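Local coordinates for protein putative NADH-flavin reductase (Streptococcus pneumoniae TIGR4, PDB 4R01) that probably acts as an oxidoreductase that uses NADH to reduce flavin, binding the dinucleotide through a Rossmann fold, at residues Lys3-Ala8 against Thr29-Ser34. Sequence-based numbering, arbitrary orientation.
With SO4 (sulfate ion), chain C.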
# COMPACT_ATOMS: atom_id res chain seq x y z
N LYS A 3 -20.80 -23.77 -28.89
CA LYS A 3 -21.55 -22.67 -29.47
C LYS A 3 -21.81 -21.61 -28.40
O LYS A 3 -22.62 -21.81 -27.49
CB LYS A 3 -22.86 -23.17 -30.07
CG LYS A 3 -23.45 -24.39 -29.39
CD LYS A 3 -24.59 -24.99 -30.21
CE LYS A 3 -24.13 -25.38 -31.60
NZ LYS A 3 -25.24 -25.93 -32.43
N LEU A 4 -21.12 -20.48 -28.52
CA LEU A 4 -21.15 -19.45 -27.49
C LEU A 4 -21.82 -18.17 -27.97
O LEU A 4 -21.69 -17.77 -29.13
CB LEU A 4 -19.73 -19.14 -27.03
CG LEU A 4 -18.89 -20.36 -26.64
CD1 LEU A 4 -17.48 -19.94 -26.26
CD2 LEU A 4 -19.56 -21.13 -25.52
N ALA A 5 -22.55 -17.53 -27.06
CA ALA A 5 -23.13 -16.22 -27.33
C ALA A 5 -22.45 -15.18 -26.44
O ALA A 5 -22.31 -15.38 -25.23
CB ALA A 5 -24.63 -16.24 -27.09
N VAL A 6 -22.03 -14.08 -27.05
CA VAL A 6 -21.38 -13.01 -26.30
C VAL A 6 -22.18 -11.71 -26.41
O VAL A 6 -22.26 -11.10 -27.48
CB VAL A 6 -19.94 -12.76 -26.80
CG1 VAL A 6 -19.31 -11.61 -26.02
CG2 VAL A 6 -19.11 -14.02 -26.65
N ILE A 7 -22.77 -11.30 -25.29
CA ILE A 7 -23.52 -10.06 -25.22
C ILE A 7 -22.55 -8.88 -25.17
O ILE A 7 -21.55 -8.93 -24.45
CB ILE A 7 -24.46 -10.03 -23.99
CG1 ILE A 7 -25.76 -10.78 -24.29
CG2 ILE A 7 -24.81 -8.60 -23.60
CD1 ILE A 7 -25.62 -12.28 -24.36
N ALA A 8 -22.86 -7.84 -25.94
CA ALA A 8 -22.01 -6.65 -26.07
C ALA A 8 -20.64 -7.00 -26.64
O ALA A 8 -19.61 -6.65 -26.07
CB ALA A 8 -21.87 -5.94 -24.72
N THR A 29 -21.71 -16.50 -31.63
CA THR A 29 -22.75 -15.57 -32.02
C THR A 29 -22.58 -14.27 -31.25
O THR A 29 -22.51 -14.27 -30.02
CB THR A 29 -24.16 -16.14 -31.75
OG1 THR A 29 -24.39 -17.27 -32.59
CG2 THR A 29 -25.22 -15.08 -32.02
N ALA A 30 -22.50 -13.16 -31.97
CA ALA A 30 -22.40 -11.85 -31.33
C ALA A 30 -23.77 -11.21 -31.19
O ALA A 30 -24.48 -11.01 -32.17
CB ALA A 30 -21.47 -10.95 -32.12
N ILE A 31 -24.14 -10.89 -29.96
CA ILE A 31 -25.36 -10.15 -29.71
C ILE A 31 -25.00 -8.70 -29.42
O ILE A 31 -24.43 -8.38 -28.38
CB ILE A 31 -26.16 -10.75 -28.55
CG1 ILE A 31 -26.55 -12.19 -28.89
CG2 ILE A 31 -27.40 -9.91 -28.26
CD1 ILE A 31 -27.38 -12.88 -27.83
N VAL A 32 -25.31 -7.82 -30.38
CA VAL A 32 -24.86 -6.44 -30.35
C VAL A 32 -25.99 -5.45 -30.58
O VAL A 32 -27.12 -5.83 -30.90
CB VAL A 32 -23.77 -6.20 -31.41
CG1 VAL A 32 -22.54 -7.04 -31.12
CG2 VAL A 32 -24.30 -6.51 -32.79
N ARG A 33 -25.68 -4.16 -30.44
CA ARG A 33 -26.67 -3.10 -30.62
C ARG A 33 -26.45 -2.35 -31.92
O ARG A 33 -27.40 -1.86 -32.53
CB ARG A 33 -26.63 -2.14 -29.43
CG ARG A 33 -27.00 -2.77 -28.10
CD ARG A 33 -26.85 -1.78 -26.95
NE ARG A 33 -25.46 -1.35 -26.78
CZ ARG A 33 -25.06 -0.48 -25.86
NH1 ARG A 33 -25.93 0.06 -25.02
NH2 ARG A 33 -23.78 -0.15 -25.78
N SER A 34 -25.19 -2.25 -32.35
CA SER A 34 -24.86 -1.58 -33.61
C SER A 34 -24.12 -2.53 -34.54
O SER A 34 -24.15 -3.75 -34.36
CB SER A 34 -24.03 -0.33 -33.35
OG SER A 34 -22.82 -0.65 -32.69
S SO4 C . -22.61 -3.65 -28.20
O1 SO4 C . -22.09 -4.90 -28.76
O2 SO4 C . -23.80 -3.94 -27.40
O3 SO4 C . -21.59 -3.04 -27.36
O4 SO4 C . -22.95 -2.73 -29.28
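Strands 3-7 and 29-32 run parallel, their axes 19° apart, joined by four backbone hydrogen bonds: Thr29 N to Leu4 O (2.8 Å), Val6 N to Thr29 O (3.0 Å), Ile31 N to Val6 O and, just past the strand end, Ala8 N to Ile31 O. Three donors approach almost in line with the carbonyl, whereas Ile31 N sits above the plane of the Val6 carbonyl. On the face shared by Ala5, Ile7, Thr29 and Ile31, the two isoleucines lie side by side, pointing the same way, with CD1 of Ile7 3.9 Å from CD1 of Ile31. CG1 of Ile31 is anti to its carbonyl carbon (chi1 -61°), and the extended chain beyond it also carries CD1 to 4.4 Å from Ala5 CB. Val62 and Ile44, on the flanking strands, continue this apolar layer. A sulfate ion, probably carried over from crystallisation, is bound nearby: O4 accepts a hydrogen bond from Arg33 N (3.3 Å) and O2 a weak one from Arg33 NE; Asn10 N is a further donor. Strand 3-7, helix 12-24 and strand 27-32 form the first beta-alpha-beta unit of the Rossmann fold, and the sulfate beyond the C-terminal ends of its strands is consistent with a dinucleotide phosphate site.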